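Glycosyl hydrolase family 2, TIM barrel domain protein (PDB 6DXU) probably hydrolyses beta-D-glucuronides, releasing glucuronic acid, as a family 2 glycoside hydrolase beta-glucuronidase of a human gut bacterium. Local coordinates at residues E205-E210 / F299-R304; K225-N230 / L262-L267; V239-Y244 / L266-K271. All blocks are in the same frame, centred on the assembly; numbering follows the deposited sequence.

Contact 1: residues E205-E210 / F299-R304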
ATOM      1  N   GLU D 205      31.713  10.476   2.594  1.00 27.57           N
ATOM      2  CA  GLU D 205      30.577   9.817   3.224  1.00 30.04           C
ATOM      3  C   GLU D 205      31.017   8.792   4.260  1.00 30.61           C
ATOM      4  O   GLU D 205      30.380   8.654   5.311  1.00 33.92           O
ATOM      5  CB  GLU D 205      29.714   9.142   2.150  1.00 30.45           C
ATOM      6  CG  GLU D 205      28.513   8.397   2.696  1.00 36.11           C
ATOM      7  CD  GLU D 205      27.562   7.935   1.603  1.00 50.00           C
ATOM      8  OE1 GLU D 205      27.982   7.864   0.429  1.00 49.65           O
ATOM      9  OE2 GLU D 205      26.397   7.619   1.928  1.00 67.13           O
ATOM     10  N   GLN D 206      32.092   8.059   3.976  1.00 27.45           N
ATOM     11  CA  GLN D 206      32.651   7.066   4.884  1.00 29.76           C
ATOM     12  C   GLN D 206      34.167   7.134   4.775  1.00 27.88           C
ATOM     13  O   GLN D 206      34.700   7.315   3.676  1.00 26.43           O
ATOM     14  CB  GLN D 206      32.234   5.627   4.506  1.00 36.93           C
ATOM     15  CG  GLN D 206      30.746   5.275   4.439  1.00 44.00           C
ATOM     16  CD  GLN D 206      30.116   5.099   5.795  1.00 43.80           C
ATOM     17  OE1 GLN D 206      30.820   5.003   6.808  1.00 46.91           O
ATOM     18  NE2 GLN D 206      28.783   5.017   5.829  1.00 42.97           N
ATOM     19  N   ILE D 207      34.858   6.991   5.904  1.00 22.21           N
ATOM     20  CA  ILE D 207      36.311   6.803   5.927  1.00 22.86           C
ATOM     21  C   ILE D 207      36.588   5.557   6.747  1.00 23.48           C
ATOM     22  O   ILE D 207      36.300   5.530   7.950  1.00 25.15           O
ATOM     23  CB  ILE D 207      37.055   8.008   6.528  1.00 22.39           C
ATOM     24  CG1 ILE D 207      36.785   9.264   5.698  1.00 25.33           C
ATOM     25  CG2 ILE D 207      38.576   7.717   6.589  1.00 22.26           C
ATOM     26  CD1 ILE D 207      37.231  10.541   6.370  1.00 22.72           C
ATOM     27  N   HIS D 208      37.152   4.535   6.118  1.00 22.73           N
ATOM     28  CA  HIS D 208      37.475   3.290   6.810  1.00 23.18           C
ATOM     29  C   HIS D 208      38.980   3.084   6.819  1.00 25.70           C
ATOM     30  O   HIS D 208      39.613   3.054   5.761  1.00 26.04           O
ATOM     31  CB  HIS D 208      36.760   2.103   6.171  1.00 27.94           C
ATOM     32  CG  HIS D 208      35.344   1.961   6.628  1.00 31.83           C
ATOM     33  ND1 HIS D 208      34.307   1.637   5.780  1.00 36.13           N
ATOM     34  CD2 HIS D 208      34.792   2.124   7.854  1.00 28.88           C
ATOM     35  CE1 HIS D 208      33.177   1.598   6.467  1.00 37.37           C
ATOM     36  NE2 HIS D 208      33.445   1.885   7.729  1.00 33.43           N
ATOM     37  N   LEU D 209      39.547   2.952   8.012  1.00 23.83           N
ATOM     38  CA  LEU D 209      40.979   2.753   8.204  1.00 25.53           C
ATOM     39  C   LEU D 209      41.183   1.306   8.629  1.00 27.82           C
ATOM     40  O   LEU D 209      40.884   0.945   9.766  1.00 30.49           O
ATOM     41  CB  LEU D 209      41.524   3.714   9.255  1.00 25.34           C
ATOM     42  CG  LEU D 209      41.168   5.179   9.006  1.00 25.99           C
ATOM     43  CD1 LEU D 209      41.710   6.056  10.118  1.00 24.42           C
ATOM     44  CD2 LEU D 209      41.695   5.630   7.654  1.00 27.12           C
ATOM     45  N   GLU D 210      41.658   0.468   7.710  1.00 26.58           N
ATOM     46  CA  GLU D 210      41.930  -0.933   8.016  1.00 28.27           C
ATOM     47  C   GLU D 210      43.371  -1.041   8.476  1.00 29.62           C
ATOM     48  O   GLU D 210      44.284  -0.833   7.680  1.00 30.38           O
ATOM     49  CB  GLU D 210      41.721  -1.843   6.815  1.00 29.72           C
ATOM     50  CG  GLU D 210      40.325  -2.258   6.509  1.00 43.05           C
ATOM     51  CD  GLU D 210      40.311  -3.220   5.333  1.00 44.91           C
ATOM     52  OE1 GLU D 210      40.447  -2.743   4.196  1.00 49.72           O
ATOM     53  OE2 GLU D 210      40.210  -4.448   5.547  1.00 44.23           O
ATOM     54  N   PHE D 299      38.732  20.870   1.452  1.00 28.89           N
ATOM     55  CA  PHE D 299      37.972  20.299   2.556  1.00 27.70           C
ATOM     56  C   PHE D 299      38.835  19.258   3.248  1.00 29.30           C
ATOM     57  O   PHE D 299      39.256  18.281   2.620  1.00 27.52           O
ATOM     58  CB  PHE D 299      36.675  19.662   2.056  1.00 29.20           C
ATOM     59  CG  PHE D 299      35.865  19.014   3.139  1.00 27.68           C
ATOM     60  CD1 PHE D 299      35.098  19.778   3.996  1.00 28.10           C
ATOM     61  CD2 PHE D 299      35.894  17.638   3.312  1.00 25.87           C
ATOM     62  CE1 PHE D 299      34.353  19.186   4.994  1.00 30.15           C
ATOM     63  CE2 PHE D 299      35.156  17.041   4.311  1.00 27.30           C
ATOM     64  CZ  PHE D 299      34.385  17.816   5.152  1.00 27.92           C
ATOM     65  N   THR D 300      39.071  19.453   4.540  1.00 28.46           N
ATOM     66  CA  THR D 300      39.931  18.579   5.319  1.00 30.41           C
ATOM     67  C   THR D 300      39.153  17.985   6.478  1.00 28.65           C
ATOM     68  O   THR D 300      38.407  18.690   7.165  1.00 27.22           O
ATOM     69  CB  THR D 300      41.144  19.325   5.875  1.00 26.88           C
ATOM     70  OG1 THR D 300      41.941  19.810   4.793  1.00 30.74           O
ATOM     71  CG2 THR D 300      41.985  18.380   6.724  1.00 28.49           C
ATOM     72  N   THR D 301      39.341  16.691   6.699  1.00 24.93           N
ATOM     73  CA  THR D 301      38.816  16.055   7.892  1.00 28.61           C
ATOM     74  C   THR D 301      39.847  15.053   8.377  1.00 29.17           C
ATOM     75  O   THR D 301      40.772  14.685   7.649  1.00 30.19           O
ATOM     76  CB  THR D 301      37.447  15.394   7.626  1.00 35.16           C
ATOM     77  OG1 THR D 301      36.891  14.924   8.857  1.00 38.99           O
ATOM     78  CG2 THR D 301      37.557  14.240   6.625  1.00 30.35           C
ATOM     79  N   GLU D 302      39.694  14.601   9.614  1.00 29.07           N
ATOM     80  CA  GLU D 302      40.665  13.652  10.124  1.00 27.84           C
ATOM     81  C   GLU D 302      39.948  12.540  10.867  1.00 29.00           C
ATOM     82  O   GLU D 302      38.801  12.673  11.293  1.00 26.74           O
ATOM     83  CB  GLU D 302      41.719  14.305  11.025  1.00 35.21           C
ATOM     84  CG  GLU D 302      41.187  15.029  12.221  1.00 38.04           C
ATOM     85  CD  GLU D 302      42.314  15.586  13.086  1.00 49.27           C
ATOM     86  OE1 GLU D 302      43.068  16.454  12.598  1.00 43.59           O
ATOM     87  OE2 GLU D 302      42.460  15.134  14.244  1.00 46.93           O
ATOM     88  N   GLU D 303      40.640  11.417  10.965  1.00 25.76           N
ATOM     89  CA  GLU D 303      40.135  10.220  11.605  1.00 30.38           C
ATOM     90  C   GLU D 303      41.309   9.550  12.295  1.00 30.82           C
ATOM     91  O   GLU D 303      42.402   9.468  11.730  1.00 32.78           O
ATOM     92  CB  GLU D 303      39.483   9.282  10.579  1.00 31.69           C
ATOM     93  CG  GLU D 303      38.867   8.042  11.185  1.00 35.29           C
ATOM     94  CD  GLU D 303      37.435   8.267  11.650  1.00 38.33           C
ATOM     95  OE1 GLU D 303      36.931   9.409  11.523  1.00 41.16           O
ATOM     96  OE2 GLU D 303      36.817   7.298  12.140  1.00 34.07           O
ATOM     97  N   ARG D 304      41.083   9.078  13.511  1.00 25.90           N
ATOM     98  CA  ARG D 304      42.122   8.476  14.321  1.00 27.61           C
ATOM     99  C   ARG D 304      42.004   6.958  14.286  1.00 27.77           C
ATOM    100  O   ARG D 304      40.943   6.394  14.009  1.00 25.98           O
ATOM    101  CB  ARG D 304      42.032   8.986  15.760  1.00 30.52           C
ATOM    102  CG  ARG D 304      42.269  10.485  15.891  1.00 33.55           C
ATOM    103  CD  ARG D 304      42.282  10.921  17.348  1.00 36.78           C
ATOM    104  NE  ARG D 304      41.155  10.368  18.098  1.00 41.40           N
ATOM    105  CZ  ARG D 304      40.927  10.613  19.388  1.00 45.83           C
ATOM    106  NH1 ARG D 304      41.749  11.403  20.068  1.00 44.59           N
ATOM    107  NH2 ARG D 304      39.885  10.066  20.002  1.00 37.89           N
TER
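I207 and T301 meet methyl to methyl, tip to tip, with CD1 of I207 3.7 Å from CG2 of T301. The isoleucine reaches that far because CG1 lies beside its backbone N (chi1 -61°) and the chain runs on extended to CD1. In T301 the hydroxyl, not the methyl, stands anti to the backbone N, and its OG1 is hydrogen-bonded to the backbone carbonyl of P26; the methyl is thereby presented to I207. Two residues further along each strand, L209 slants across E303: CD1 of L209 touches CG of E303 at 3.6 Å and lies 3.9 Å from CB of E303. The same methyl comes within 4.0 Å of the backbone O of R304. What the glutamate offers to the leucine is thus its aliphatic part, and the bend at chi2 (87°) turns the carboxylate out of this line. Its OE2 is hydrogen-bonded to ND2 of N418, an amide that also bonds I207 O and L209 N, so a single second-shell asparagine ties the glutamate's polar end to the backbone of 205-210. Behind the first shell, I207 rests on T226 and L290, and L209 on L222 and V224. The strand axes approach to 8.5 Å at an angle of 36°, too far apart for backbone pairing, and the interval is filled mainly by side chains. E205 and Q206, both facing S227, form a classic beta bulge in strand 203-213. Two sheets facing each other across an apolar layer at such an angle are characteristic of a beta-sandwich, here the immunoglobulin-like domain of family 2 glycoside hydrolases.

Contact 2: residues K225-N230 / L262-L267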
ATOM      1  N   LYS D 225      40.412   3.569   3.016  1.00 24.84           N
ATOM      2  CA  LYS D 225      39.325   3.446   2.055  1.00 23.23           C
ATOM      3  C   LYS D 225      38.262   4.491   2.360  1.00 24.82           C
ATOM      4  O   LYS D 225      38.006   4.834   3.519  1.00 22.89           O
ATOM      5  CB  LYS D 225      38.704   2.040   2.075  1.00 26.99           C
ATOM      6  CG  LYS D 225      39.648   0.942   1.607  1.00 33.45           C
ATOM      7  CD  LYS D 225      39.070  -0.445   1.864  1.00 40.97           C
ATOM      8  CE  LYS D 225      40.011  -1.541   1.366  1.00 43.80           C
ATOM      9  NZ  LYS D 225      39.522  -2.894   1.755  1.00 47.74           N
ATOM     10  N   THR D 226      37.640   5.002   1.309  1.00 23.11           N
ATOM     11  CA  THR D 226      36.661   6.055   1.497  1.00 24.07           C
ATOM     12  C   THR D 226      35.535   5.896   0.488  1.00 22.46           C
ATOM     13  O   THR D 226      35.691   5.256  -0.554  1.00 24.73           O
ATOM     14  CB  THR D 226      37.306   7.438   1.374  1.00 26.61           C
ATOM     15  OG1 THR D 226      36.371   8.432   1.810  1.00 39.30           O
ATOM     16  CG2 THR D 226      37.710   7.720  -0.056  1.00 22.22           C
ATOM     17  N   SER D 227      34.381   6.443   0.854  1.00 24.53           N
ATOM     18  CA  SER D 227      33.246   6.627  -0.043  1.00 22.92           C
ATOM     19  C   SER D 227      32.988   8.121  -0.159  1.00 24.10           C
ATOM     20  O   SER D 227      32.876   8.808   0.860  1.00 24.59           O
ATOM     21  CB  SER D 227      31.994   5.920   0.488  1.00 29.44           C
ATOM     22  OG  SER D 227      32.192   4.517   0.554  1.00 39.17           O
ATOM     23  N   PHE D 228      32.915   8.627  -1.382  1.00 21.85           N
ATOM     24  CA  PHE D 228      32.699  10.054  -1.585  1.00 19.22           C
ATOM     25  C   PHE D 228      31.221  10.397  -1.586  1.00 27.27           C
ATOM     26  O   PHE D 228      30.382   9.614  -2.037  1.00 25.28           O
ATOM     27  CB  PHE D 228      33.314  10.516  -2.905  1.00 20.68           C
ATOM     28  CG  PHE D 228      34.808  10.608  -2.859  1.00 19.09           C
ATOM     29  CD1 PHE D 228      35.426  11.767  -2.415  1.00 21.06           C
ATOM     30  CD2 PHE D 228      35.592   9.527  -3.243  1.00 20.37           C
ATOM     31  CE1 PHE D 228      36.799  11.850  -2.357  1.00 25.33           C
ATOM     32  CE2 PHE D 228      36.967   9.608  -3.194  1.00 22.16           C
ATOM     33  CZ  PHE D 228      37.569  10.771  -2.745  1.00 24.34           C
ATOM     34  N   TYR D 229      30.913  11.593  -1.093  1.00 24.68           N
ATOM     35  CA  TYR D 229      29.594  12.190  -1.242  1.00 23.52           C
ATOM     36  C   TYR D 229      29.740  13.307  -2.264  1.00 24.78           C
ATOM     37  O   TYR D 229      30.462  14.279  -2.030  1.00 22.19           O
ATOM     38  CB  TYR D 229      29.058  12.700   0.097  1.00 25.43           C
ATOM     39  CG  TYR D 229      27.607  13.109   0.010  1.00 25.71           C
ATOM     40  CD1 TYR D 229      26.652  12.232  -0.501  1.00 28.48           C
ATOM     41  CD2 TYR D 229      27.189  14.361   0.429  1.00 23.79           C
ATOM     42  CE1 TYR D 229      25.310  12.600  -0.591  1.00 29.31           C
ATOM     43  CE2 TYR D 229      25.855  14.735   0.355  1.00 25.53           C
ATOM     44  CZ  TYR D 229      24.919  13.852  -0.160  1.00 30.11           C
ATOM     45  OH  TYR D 229      23.590  14.223  -0.249  1.00 29.20           O
ATOM     46  N   ASN D 230      29.102  13.139  -3.417  1.00 20.58           N
ATOM     47  CA  ASN D 230      29.355  13.992  -4.572  1.00 23.07           C
ATOM     48  C   ASN D 230      28.056  14.193  -5.355  1.00 23.51           C
ATOM     49  O   ASN D 230      27.946  13.776  -6.520  1.00 19.18           O
ATOM     50  CB  ASN D 230      30.457  13.360  -5.435  1.00 21.72           C
ATOM     51  CG  ASN D 230      30.851  14.211  -6.629  1.00 23.64           C
ATOM     52  OD1 ASN D 230      30.416  15.356  -6.784  1.00 21.44           O
ATOM     53  ND2 ASN D 230      31.691  13.639  -7.493  1.00 23.26           N
ATOM     54  N   LEU D 262      33.973   9.880  -6.605  1.00 18.61           N
ATOM     55  CA  LEU D 262      32.615   9.356  -6.748  1.00 19.88           C
ATOM     56  C   LEU D 262      32.592   7.921  -6.240  1.00 22.54           C
ATOM     57  O   LEU D 262      33.399   7.098  -6.679  1.00 18.70           O
ATOM     58  CB  LEU D 262      32.172   9.408  -8.218  1.00 18.93           C
ATOM     59  CG  LEU D 262      30.696   9.134  -8.553  1.00 21.20           C
ATOM     60  CD1 LEU D 262      29.809  10.255  -8.025  1.00 20.70           C
ATOM     61  CD2 LEU D 262      30.550   8.982 -10.051  1.00 22.17           C
ATOM     62  N   GLY D 263      31.666   7.609  -5.332  1.00 21.31           N
ATOM     63  CA  GLY D 263      31.616   6.237  -4.844  1.00 21.24           C
ATOM     64  C   GLY D 263      32.850   5.843  -4.037  1.00 24.26           C
ATOM     65  O   GLY D 263      33.484   6.670  -3.372  1.00 21.27           O
ATOM     66  N   ASP D 264      33.216   4.562  -4.126  1.00 22.67           N
ATOM     67  CA  ASP D 264      34.312   4.015  -3.328  1.00 24.68           C
ATOM     68  C   ASP D 264      35.660   4.248  -3.991  1.00 22.41           C
ATOM     69  O   ASP D 264      35.790   4.133  -5.208  1.00 23.51           O
ATOM     70  CB  ASP D 264      34.172   2.505  -3.135  1.00 25.25           C
ATOM     71  CG  ASP D 264      32.908   2.104  -2.432  1.00 31.05           C
ATOM     72  OD1 ASP D 264      32.271   2.955  -1.786  1.00 29.24           O
ATOM     73  OD2 ASP D 264      32.592   0.897  -2.499  1.00 29.48           O
ATOM     74  N   GLN D 265      36.665   4.601  -3.183  1.00 26.67           N
ATOM     75  CA  GLN D 265      38.037   4.689  -3.670  1.00 23.83           C
ATOM     76  C   GLN D 265      38.986   4.218  -2.583  1.00 28.37           C
ATOM     77  O   GLN D 265      38.838   4.599  -1.417  1.00 22.42           O
ATOM     78  CB  GLN D 265      38.427   6.108  -4.106  1.00 22.13           C
ATOM     79  CG  GLN D 265      37.617   6.679  -5.273  1.00 26.14           C
ATOM     80  CD  GLN D 265      37.971   6.058  -6.620  1.00 32.34           C
ATOM     81  OE1 GLN D 265      38.751   5.107  -6.700  1.00 28.32           O
ATOM     82  NE2 GLN D 265      37.364   6.579  -7.685  1.00 28.24           N
ATOM     83  N   LEU D 266      39.945   3.376  -2.965  1.00 25.43           N
ATOM     84  CA  LEU D 266      41.084   3.071  -2.102  1.00 26.54           C
ATOM     85  C   LEU D 266      42.122   4.170  -2.287  1.00 29.10           C
ATOM     86  O   LEU D 266      42.621   4.373  -3.398  1.00 29.18           O
ATOM     87  CB  LEU D 266      41.661   1.699  -2.435  1.00 30.40           C
ATOM     88  CG  LEU D 266      42.976   1.282  -1.766  1.00 32.21           C
ATOM     89  CD1 LEU D 266      42.851   1.212  -0.251  1.00 32.07           C
ATOM     90  CD2 LEU D 266      43.416  -0.048  -2.328  1.00 34.57           C
ATOM     91  N   LEU D 267      42.416   4.903  -1.217  1.00 22.65           N
ATOM     92  CA  LEU D 267      43.258   6.085  -1.325  1.00 28.99           C
ATOM     93  C   LEU D 267      44.718   5.799  -1.039  1.00 27.39           C
ATOM     94  O   LEU D 267      45.591   6.449  -1.626  1.00 30.06           O
ATOM     95  CB  LEU D 267      42.783   7.176  -0.360  1.00 25.66           C
ATOM     96  CG  LEU D 267      41.347   7.690  -0.540  1.00 26.67           C
ATOM     97  CD1 LEU D 267      41.071   8.778   0.457  1.00 24.48           C
ATOM     98  CD2 LEU D 267      41.125   8.212  -1.953  1.00 29.23           C
TER
HETATM   99  O   HOH W   1      29.763   9.631  -4.659  1.00 32.41           O
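T226 and Q265 form an antiparallel hydrogen-bonded pair, joining two neighbouring strands in one sheet of the immunoglobulin-like beta-sandwich. T226 N donates to Q265 O at 3.0 Å, and Q265 N returns a bond to T226 O at 2.9 Å. F228 N adds a third bond, to G263 O, at 2.8 Å.

F228 can be followed outward. Its CB lies near L262 N and G263 O; with CG beside the backbone N (chi1 -74°), the ring lies along segment 262-267. CD2 is 3.6 Å from G263 O, which sits at the ring edge, and CE2 is 3.7 Å from CG of Q265, again at the edge. CB and CG of Q265 do the touching; the amide plane is turned 70° from the ring, and NE2 bonds L260 O. CZ comes loosely to CD2 of L267, and F204 meets the ring from outside the two segments. With an alanine in place of F228, the Q265 methylenes and the L267 methyl would probably lose their shared apolar neighbour, and F204 its ring partner.

T226 packs on the same side of the sheet, its CG2 3.6 Å from CD1 of L267, while its hydroxyl bonds Q206 O. K450 of a second subunit bonds the backbone carbonyls D264 O and L262 O. On the face opposite the T226 side chain, S227 OG donates to D264 OD1 at 2.8 Å, meeting the carboxylate on its anti side, 33° out of plane.

Contact 3: residues V239-Y244 / L266-K271. With BCN (bicine), chain M.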
ATOM      1  N   VAL D 239      43.161  14.614  -4.019  1.00 23.89           N
ATOM      2  CA  VAL D 239      42.958  14.086  -2.676  1.00 26.75           C
ATOM      3  C   VAL D 239      44.320  13.826  -2.046  1.00 29.45           C
ATOM      4  O   VAL D 239      45.149  13.113  -2.624  1.00 29.05           O
ATOM      5  CB  VAL D 239      42.106  12.806  -2.694  1.00 24.40           C
ATOM      6  CG1 VAL D 239      41.990  12.233  -1.289  1.00 25.61           C
ATOM      7  CG2 VAL D 239      40.724  13.119  -3.256  1.00 29.54           C
ATOM      8  N   THR D 240      44.550  14.414  -0.874  1.00 28.50           N
ATOM      9  CA  THR D 240      45.771  14.199  -0.099  1.00 29.64           C
ATOM     10  C   THR D 240      45.464  13.322   1.108  1.00 28.85           C
ATOM     11  O   THR D 240      44.475  13.548   1.809  1.00 31.07           O
ATOM     12  CB  THR D 240      46.377  15.524   0.355  1.00 27.73           C
ATOM     13  OG1 THR D 240      46.660  16.333  -0.793  1.00 29.42           O
ATOM     14  CG2 THR D 240      47.686  15.291   1.153  1.00 28.57           C
ATOM     15  N   VAL D 241      46.286  12.297   1.314  1.00 28.93           N
ATOM     16  CA  VAL D 241      46.215  11.430   2.483  1.00 23.22           C
ATOM     17  C   VAL D 241      47.502  11.647   3.270  1.00 29.43           C
ATOM     18  O   VAL D 241      48.598  11.464   2.726  1.00 26.14           O
ATOM     19  CB  VAL D 241      46.069   9.953   2.087  1.00 28.44           C
ATOM     20  CG1 VAL D 241      45.949   9.073   3.329  1.00 29.34           C
ATOM     21  CG2 VAL D 241      44.877   9.756   1.158  1.00 36.99           C
ATOM     22  N   SER D 242      47.377  12.058   4.530  1.00 24.60           N
ATOM     23  CA  SER D 242      48.531  12.232   5.404  1.00 29.44           C
ATOM     24  C   SER D 242      48.285  11.500   6.712  1.00 31.51           C
ATOM     25  O   SER D 242      47.168  11.525   7.244  1.00 31.36           O
ATOM     26  CB  SER D 242      48.813  13.710   5.675  1.00 27.11           C
ATOM     27  OG  SER D 242      49.083  14.399   4.463  1.00 30.15           O
ATOM     28  N   VAL D 243      49.328  10.861   7.237  1.00 27.34           N
ATOM     29  CA  VAL D 243      49.247  10.128   8.495  1.00 22.10           C
ATOM     30  C   VAL D 243      50.245  10.719   9.483  1.00 28.07           C
ATOM     31  O   VAL D 243      51.425  10.887   9.160  1.00 26.40           O
ATOM     32  CB  VAL D 243      49.496   8.627   8.284  1.00 24.49           C
ATOM     33  CG1 VAL D 243      49.491   7.900   9.612  1.00 28.44           C
ATOM     34  CG2 VAL D 243      48.434   8.069   7.357  1.00 33.44           C
ATOM     35  N   TYR D 244      49.772  11.034  10.681  1.00 25.50           N
ATOM     36  CA  TYR D 244      50.609  11.592  11.731  1.00 28.60           C
ATOM     37  C   TYR D 244      50.707  10.595  12.871  1.00 30.35           C
ATOM     38  O   TYR D 244      49.764   9.844  13.148  1.00 27.67           O
ATOM     39  CB  TYR D 244      50.055  12.912  12.255  1.00 26.73           C
ATOM     40  CG  TYR D 244      49.882  13.985  11.208  1.00 27.90           C
ATOM     41  CD1 TYR D 244      50.861  14.959  11.012  1.00 32.20           C
ATOM     42  CD2 TYR D 244      48.734  14.043  10.431  1.00 32.39           C
ATOM     43  CE1 TYR D 244      50.697  15.953  10.064  1.00 35.14           C
ATOM     44  CE2 TYR D 244      48.558  15.032   9.491  1.00 33.50           C
ATOM     45  CZ  TYR D 244      49.536  15.983   9.306  1.00 34.49           C
ATOM     46  OH  TYR D 244      49.346  16.960   8.354  1.00 36.94           O
ATOM     47  N   LEU D 266      39.945   3.376  -2.965  1.00 25.43           N
ATOM     48  CA  LEU D 266      41.084   3.071  -2.102  1.00 26.54           C
ATOM     49  C   LEU D 266      42.122   4.170  -2.287  1.00 29.10           C
ATOM     50  O   LEU D 266      42.621   4.373  -3.398  1.00 29.18           O
ATOM     51  CB  LEU D 266      41.661   1.699  -2.435  1.00 30.40           C
ATOM     52  CG  LEU D 266      42.976   1.282  -1.766  1.00 32.21           C
ATOM     53  CD1 LEU D 266      42.851   1.212  -0.251  1.00 32.07           C
ATOM     54  CD2 LEU D 266      43.416  -0.048  -2.328  1.00 34.57           C
ATOM     55  N   LEU D 267      42.416   4.903  -1.217  1.00 22.65           N
ATOM     56  CA  LEU D 267      43.258   6.085  -1.325  1.00 28.99           C
ATOM     57  C   LEU D 267      44.718   5.799  -1.039  1.00 27.39           C
ATOM     58  O   LEU D 267      45.591   6.449  -1.626  1.00 30.06           O
ATOM     59  CB  LEU D 267      42.783   7.176  -0.360  1.00 25.66           C
ATOM     60  CG  LEU D 267      41.347   7.690  -0.540  1.00 26.67           C
ATOM     61  CD1 LEU D 267      41.071   8.778   0.457  1.00 24.48           C
ATOM     62  CD2 LEU D 267      41.125   8.212  -1.953  1.00 29.23           C
ATOM     63  N   ALA D 268      45.008   4.847  -0.160  1.00 23.65           N
ATOM     64  CA  ALA D 268      46.390   4.624   0.231  1.00 29.54           C
ATOM     65  C   ALA D 268      46.521   3.253   0.872  1.00 30.42           C
ATOM     66  O   ALA D 268      45.590   2.747   1.510  1.00 26.58           O
ATOM     67  CB  ALA D 268      46.882   5.715   1.191  1.00 28.05           C
ATOM     68  N   LYS D 269      47.688   2.654   0.676  1.00 28.34           N
ATOM     69  CA  LYS D 269      48.064   1.440   1.381  1.00 26.30           C
ATOM     70  C   LYS D 269      49.495   1.659   1.813  1.00 36.24           C
ATOM     71  O   LYS D 269      50.338   2.011   0.983  1.00 37.94           O
ATOM     72  CB  LYS D 269      47.947   0.199   0.492  1.00 36.10           C
ATOM     73  CG  LYS D 269      48.430  -1.085   1.153  1.00 42.35           C
ATOM     74  N   MET D 270      49.765   1.491   3.103  1.00 32.23           N
ATOM     75  CA  MET D 270      51.082   1.856   3.590  1.00 36.77           C
ATOM     76  C   MET D 270      51.501   0.920   4.708  1.00 32.13           C
ATOM     77  O   MET D 270      50.672   0.327   5.407  1.00 35.44           O
ATOM     78  CB  MET D 270      51.137   3.284   4.095  1.00 31.66           C
ATOM     79  CG  MET D 270      50.456   3.454   5.400  1.00 35.81           C
ATOM     80  SD  MET D 270      50.293   5.184   5.687  1.00 46.56           S
ATOM     81  CE  MET D 270      51.295   5.388   7.158  1.00 42.64           C
ATOM     82  N   LYS D 271      52.810   0.785   4.841  1.00 39.49           N
ATOM     83  CA  LYS D 271      53.440  -0.035   5.860  1.00 39.06           C
ATOM     84  C   LYS D 271      54.247   0.847   6.799  1.00 39.42           C
ATOM     85  O   LYS D 271      55.079   1.637   6.346  1.00 40.28           O
ATOM     86  CB  LYS D 271      54.330  -1.074   5.198  1.00 45.34           C
ATOM     87  CG  LYS D 271      54.882  -2.047   6.154  1.00 47.34           C
TER
HETATM   88  N1  BCN M 902      55.562   4.589   5.120  1.00 50.32           N
HETATM   89  C1  BCN M 902      54.567   3.829   4.384  1.00 52.79           C
HETATM   90  C2  BCN M 902      55.044   3.266   3.045  1.00 54.44           C
HETATM   91  O21 BCN M 902      56.127   3.650   2.533  1.00 65.13           O
HETATM   92  O22 BCN M 902      54.331   2.403   2.455  1.00 45.11           O
HETATM   93  C3  BCN M 902      55.069   4.717   6.492  1.00 51.93           C
HETATM   94  C4  BCN M 902      56.178   5.147   7.462  1.00 46.04           C
HETATM   95  O4  BCN M 902      57.016   4.058   7.744  1.00 50.26           O
HETATM   96  C5  BCN M 902      55.580   5.929   4.550  1.00 52.32           C
HETATM   97  C6  BCN M 902      57.003   6.403   4.267  1.00 58.96           C
HETATM   98  O6  BCN M 902      56.955   7.786   4.035  1.00 58.89           O
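Strands 239-244 and 266-271 run in roughly the same direction, 31° apart, with axes no closer than 7.7 Å, so they belong to facing sheets and meet through side chains. V241 uses both branches: CG2 touches CB of L267 at 3.7 Å, and CG1 reaches CB of A268 at 4.1 Å. That two consecutive residues point inward follows from a classic beta bulge, in which L267 and A268 both face V224. V239 crosses L267 at about a right angle, its CG1 4.0 Å from the leucine CD1. Farther along, V243 and M270 reach toward each other tip to tip, with CG2 of V243 3.8 Å from SD of M270. The methionine CG stands between its backbone N and carbonyl carbon (chi1 74°), and the chain bends at chi3, bringing CE against CB of V243 and, at 3.9 Å, against C3 of bicine. K271 holds the bicine through its backbone: N donates to O22 at 3.3 Å, and O accepts from N1 at 3.2 Å. The side chains that meet are all apolar, which implies that cohesion between these two strands rests on van der Waals contact and burial, while the K271 backbone offers polar bonds to bicine at the end of the segment.

How the contacts relate
All three contacts fall within the family 2 range 202-308 and describe one two-sheet sandwich. Strands 203-213, 219-229 and 263-273 make one sheet; 237-244 and 297-305 belong to the other. Contact 2 is an in-sheet pairing, whereas contacts 1 and 3 span the gap between sheets, their centres about 10 Å apart. Contact 2 lies about 10 Å from contact 1 and 13 Å from contact 3, centre to centre. Along the chain, contacts 2 and 3 are nested inside the loop closed by contact 1. E210 and K225 join contacts 1 and 2 in a salt bridge; contacts 2 and 3 share strand 263-273, where L267 packs on T226 within its sheet and on V239 and V241 across.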